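Local coordinates for uncharacterized protein (Vibrio parahaemolyticus, PDB 1ZBP), which is of unknown function but belongs to the ImpE family, named after a gene of bacterial imp clusters, and may act in type VI secretion, at residues A88-V93 against Y165-I170; E157-A162 against H205-Y210. One frame throughout, in Å; residues are numbered along the deposited sequence.

Contact 1 of 2, residues A88-V93 against Y165-I170; sequences AATAKV and YFLVPI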
# COMPACT_ATOMS: atom_id res chain seq x y z
N ALA A 88 -13.06 -4.76 10.15
CA ALA A 88 -12.22 -3.79 10.85
C ALA A 88 -10.91 -4.40 11.35
O ALA A 88 -10.93 -5.32 12.16
CB ALA A 88 -12.98 -3.17 12.02
N ALA A 89 -9.79 -3.87 10.86
CA ALA A 89 -8.47 -4.36 11.24
C ALA A 89 -7.43 -3.29 10.95
O ALA A 89 -6.25 -3.59 10.74
CB ALA A 89 -8.14 -5.63 10.46
N THR A 90 -7.86 -2.03 10.94
CA THR A 90 -6.98 -0.91 10.65
C THR A 90 -7.02 0.18 11.72
O THR A 90 -8.04 0.41 12.36
CB THR A 90 -7.36 -0.29 9.29
OG1 THR A 90 -6.34 0.62 8.87
CG2 THR A 90 -8.66 0.48 9.42
N ALA A 91 -5.90 0.87 11.89
CA ALA A 91 -5.82 1.95 12.86
C ALA A 91 -5.74 3.27 12.10
O ALA A 91 -4.65 3.77 11.82
CB ALA A 91 -4.58 1.78 13.74
N LYS A 92 -6.89 3.83 11.76
CA LYS A 92 -6.89 5.09 11.03
C LYS A 92 -6.89 6.33 11.92
O LYS A 92 -7.75 6.51 12.77
CB LYS A 92 -8.08 5.15 10.09
CG LYS A 92 -9.37 4.78 10.74
CD LYS A 92 -10.45 4.82 9.71
CE LYS A 92 -10.57 6.22 9.13
NZ LYS A 92 -11.65 6.28 8.10
N VAL A 93 -5.90 7.18 11.67
CA VAL A 93 -5.70 8.42 12.40
C VAL A 93 -6.45 9.53 11.69
O VAL A 93 -5.90 10.62 11.49
CB VAL A 93 -4.20 8.80 12.45
CG1 VAL A 93 -3.97 9.91 13.47
CG2 VAL A 93 -3.37 7.58 12.77
N TYR A 165 -1.42 -1.65 10.23
CA TYR A 165 -1.89 -1.02 8.99
C TYR A 165 -2.59 0.30 9.34
O TYR A 165 -3.58 0.31 10.08
CB TYR A 165 -2.88 -1.97 8.29
CG TYR A 165 -3.71 -1.36 7.18
CD1 TYR A 165 -3.11 -0.64 6.14
CD2 TYR A 165 -5.10 -1.52 7.16
CE1 TYR A 165 -3.88 -0.10 5.09
CE2 TYR A 165 -5.87 -0.97 6.13
CZ TYR A 165 -5.26 -0.27 5.11
OH TYR A 165 -6.04 0.28 4.11
N PHE A 166 -2.05 1.40 8.82
CA PHE A 166 -2.61 2.73 9.08
C PHE A 166 -3.25 3.40 7.85
O PHE A 166 -2.76 3.26 6.74
CB PHE A 166 -1.53 3.69 9.61
CG PHE A 166 -1.24 3.54 11.07
CD1 PHE A 166 -0.53 2.44 11.56
CD2 PHE A 166 -1.65 4.54 11.97
CE1 PHE A 166 -0.22 2.34 12.93
CE2 PHE A 166 -1.35 4.45 13.33
CZ PHE A 166 -0.63 3.34 13.82
N LEU A 167 -4.35 4.11 8.09
CA LEU A 167 -5.06 4.87 7.08
C LEU A 167 -4.98 6.30 7.58
O LEU A 167 -5.59 6.66 8.60
CB LEU A 167 -6.52 4.42 6.97
CG LEU A 167 -6.77 3.37 5.89
CD1 LEU A 167 -8.21 2.87 5.97
CD2 LEU A 167 -6.49 3.96 4.51
N VAL A 168 -4.20 7.11 6.87
CA VAL A 168 -3.97 8.48 7.29
C VAL A 168 -4.44 9.50 6.26
O VAL A 168 -4.06 9.45 5.09
CB VAL A 168 -2.48 8.69 7.59
CG1 VAL A 168 -2.21 10.13 7.93
CG2 VAL A 168 -2.07 7.76 8.74
N PRO A 169 -5.29 10.43 6.70
CA PRO A 169 -5.85 11.50 5.87
C PRO A 169 -4.71 12.27 5.21
O PRO A 169 -3.79 12.69 5.90
CB PRO A 169 -6.61 12.36 6.87
CG PRO A 169 -7.08 11.37 7.86
CD PRO A 169 -5.86 10.49 8.06
N ILE A 170 -4.77 12.43 3.90
CA ILE A 170 -3.74 13.18 3.19
C ILE A 170 -3.66 14.57 3.82
O ILE A 170 -2.58 15.14 3.96
CB ILE A 170 -4.08 13.28 1.68
CG1 ILE A 170 -4.02 11.88 1.06
CG2 ILE A 170 -3.10 14.22 0.98
CD1 ILE A 170 -4.45 11.84 -0.40

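Contact 2 of 2, residues E157-A162 against H205-Y210; sequences ELFSTA and HMPMTY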
# COMPACT_ATOMS: atom_id res chain seq x y z
N GLU A 157 -1.92 5.05 2.74
CA GLU A 157 -1.78 3.84 3.54
C GLU A 157 -0.34 3.71 4.06
O GLU A 157 0.63 4.11 3.40
CB GLU A 157 -2.13 2.62 2.70
CG GLU A 157 -3.50 2.68 2.01
CD GLU A 157 -3.86 1.37 1.30
OE1 GLU A 157 -4.66 0.59 1.84
OE2 GLU A 157 -3.36 1.12 0.19
N LEU A 158 -0.19 3.17 5.26
CA LEU A 158 1.13 3.00 5.83
C LEU A 158 1.17 1.70 6.57
O LEU A 158 0.18 1.28 7.14
CB LEU A 158 1.46 4.14 6.80
CG LEU A 158 1.64 5.56 6.23
CD1 LEU A 158 1.59 6.58 7.36
CD2 LEU A 158 2.97 5.65 5.48
N PHE A 159 2.32 1.04 6.53
CA PHE A 159 2.53 -0.19 7.27
C PHE A 159 3.57 0.24 8.32
O PHE A 159 4.70 0.53 7.97
CB PHE A 159 3.11 -1.28 6.36
CG PHE A 159 2.15 -1.80 5.33
CD1 PHE A 159 0.77 -1.61 5.48
CD2 PHE A 159 2.60 -2.52 4.25
CE1 PHE A 159 -0.13 -2.13 4.56
CE2 PHE A 159 1.70 -3.05 3.32
CZ PHE A 159 0.33 -2.86 3.48
N SER A 160 3.17 0.31 9.58
CA SER A 160 4.08 0.73 10.64
C SER A 160 5.07 -0.37 11.00
O SER A 160 4.85 -1.56 10.70
CB SER A 160 3.31 1.11 11.89
OG SER A 160 2.66 -0.01 12.44
N THR A 161 6.16 0.02 11.64
CA THR A 161 7.20 -0.91 12.06
C THR A 161 6.63 -2.01 12.94
O THR A 161 6.93 -3.18 12.75
CB THR A 161 8.33 -0.18 12.83
OG1 THR A 161 8.93 0.83 11.99
CG2 THR A 161 9.41 -1.16 13.26
N ALA A 162 5.81 -1.64 13.91
CA ALA A 162 5.22 -2.64 14.79
C ALA A 162 4.41 -3.67 14.01
O ALA A 162 4.15 -4.76 14.49
CB ALA A 162 4.34 -1.98 15.85
N HIS A 205 6.32 1.97 5.74
CA HIS A 205 6.24 1.55 4.35
C HIS A 205 4.84 1.84 3.84
O HIS A 205 3.85 1.71 4.57
CB HIS A 205 6.54 0.05 4.22
CG HIS A 205 7.96 -0.30 4.52
ND1 HIS A 205 8.84 -0.74 3.56
CD2 HIS A 205 8.67 -0.23 5.68
CE1 HIS A 205 10.03 -0.93 4.11
NE2 HIS A 205 9.95 -0.63 5.39
N MSE A 206 4.77 2.23 2.57
CA MSE A 206 3.52 2.53 1.90
C MSE A 206 3.29 1.54 0.76
O MSE A 206 4.14 1.39 -0.12
CB MSE A 206 3.57 3.95 1.31
CG MSE A 206 2.32 4.34 0.54
SE MSE A 206 2.28 6.16 -0.10
CE MSE A 206 1.67 7.06 1.51
N PRO A 207 2.15 0.83 0.78
CA PRO A 207 1.96 -0.10 -0.33
C PRO A 207 1.82 0.78 -1.59
O PRO A 207 1.01 1.70 -1.62
CB PRO A 207 0.68 -0.86 0.06
CG PRO A 207 -0.06 0.12 0.90
CD PRO A 207 1.05 0.74 1.75
N MSE A 208 2.64 0.50 -2.59
CA MSE A 208 2.68 1.25 -3.84
C MSE A 208 1.63 0.80 -4.87
O MSE A 208 1.49 1.42 -5.91
CB MSE A 208 4.09 1.10 -4.44
CG MSE A 208 4.81 2.39 -4.80
SE MSE A 208 4.82 3.76 -3.41
CE MSE A 208 5.51 5.21 -4.53
N THR A 209 0.90 -0.27 -4.55
CA THR A 209 -0.12 -0.80 -5.46
C THR A 209 -1.48 -0.91 -4.77
O THR A 209 -1.54 -0.99 -3.55
CB THR A 209 0.30 -2.21 -5.96
OG1 THR A 209 -0.53 -2.59 -7.06
CG2 THR A 209 0.14 -3.22 -4.85
N TYR A 210 -2.57 -0.91 -5.53
CA TYR A 210 -3.89 -1.03 -4.91
C TYR A 210 -4.13 -2.40 -4.31
O TYR A 210 -3.53 -3.37 -4.73
CB TYR A 210 -4.99 -0.70 -5.93
CG TYR A 210 -5.01 0.76 -6.28
CD1 TYR A 210 -5.26 1.73 -5.29
CD2 TYR A 210 -4.71 1.19 -7.56
CE1 TYR A 210 -5.21 3.08 -5.59
CE2 TYR A 210 -4.66 2.53 -7.86
CZ TYR A 210 -4.90 3.47 -6.87
OH TYR A 210 -4.86 4.80 -7.20

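Contact 1 of 2, residues A88-V93 against Y165-I170
Thr90 and Ala91 share one acceptor on the neighbouring strand, the carbonyl oxygen of Tyr165. Ala91 N meets Tyr165 O at 3.0 Å in an almost straight bond (173° at the hydrogen) that approaches nearly along the C=O axis. Thr90 OG1 is anti to its backbone N (chi1 -168°), which sets the hydroxyl above the Tyr165 carbonyl plane, 58° out of it, where it donates to Tyr165 O, also at 3.0 Å. Two donors thus grip this one oxygen from different directions. Val93 N makes a weak, bent bond to Leu167 O.

Both backbones run the same way here, and residues 91-92 form a short, loosely bonded parallel strand at the edge of a three-stranded mixed sheet. Strand 165-169 is the middle one, with strand 155-159 antiparallel on its other side.

On the sheet face of Ala91 and Phe166, Ala91 CB sits over the Phe166 ring centre in a CH-pi contact, 4.2 Å from the centroid. On that of Lys92 and Leu167, Lys92 CB touches Leu167 CB at 3.6 Å before the lysine chain leads away to a weak hydrogen bond with Tyr155. Val93 CG2 lies in the Phe166 ring plane at the edge, 3.6 Å from CD2, and also packs against Val168 CG2. Val93 O makes a van der Waals contact with Pro169 CD.

Against the Tyr165 ring, Thr90 OG1 is 3.0 Å and Thr90 CB 3.3 Å from CD2, both also near CE2; OG1 is neither over the face nor at the edge. Phe84, from helix 65-84, packs against Thr90 and Leu167.

Contact 2 of 2, residues E157-A162 against H205-Y210
A single antiparallel bridge, Phe159 with His205, joins edge strands of two different sheets: 155-159 from the three-stranded sheet and 202-207 from the eight-stranded one. It is a hydrogen-bonded pair: Phe159 N donates to His205 O at 2.6 Å, and His205 N returns a bond to Phe159 O at 3.1 Å. The short segments are inclined at 130°, far from fully antiparallel.

Beyond the bridge, side chains take over. Phe159 CG lies anti to its carbonyl carbon (chi1 -70°), a position that starts the ring off on the side of Pro207, whose CD rests over the ring centre in a CH-pi contact, 4.1 Å from the centroid. Pro207 CG, near Phe159 CZ, also meets Glu157, 3.5 Å from OE2 and 3.7 Å from CB, the two side chains crossing at about a right angle. Selenomethionine Met206 brings its CG to 3.3 Å from Glu157 O.

The buried Glu157 carboxylate is well paired: OE1 is hydrogen-bonded to Tyr165 OH and forms a salt bridge with Arg81 NE, and OE2 forms another with Lys241, a setting that would favour its charged form. Helix 65-84 contributes Ala77 and Arg81 against Phe159 and Leu74 against His205, while Trp189, on strand 189-196, meets the Phe159 ring edge-to-face.

Contact 2 is the buried one, near the centre of the chain, whereas contact 1 is partly buried and lies farther out. Both involve the three-stranded sheet, at opposite edges: contact 1 adds the outer parallel strand, and contact 2 carries the other edge across to the eight-stranded sheet. Strands 155-159 and 165-169 are consecutive and adjacent; Phe166 N probably hydrogen-bonds to Leu158 O between the contacts, and the Tyr165 and Phe159 rings pack together. The chemistry follows the place: contact 1 relies on a shared carbonyl and packing around the Phe166 ring, contact 2 on one bridge, a proline against an aromatic ring and a buried carboxylate. Helix 65-84 touches both.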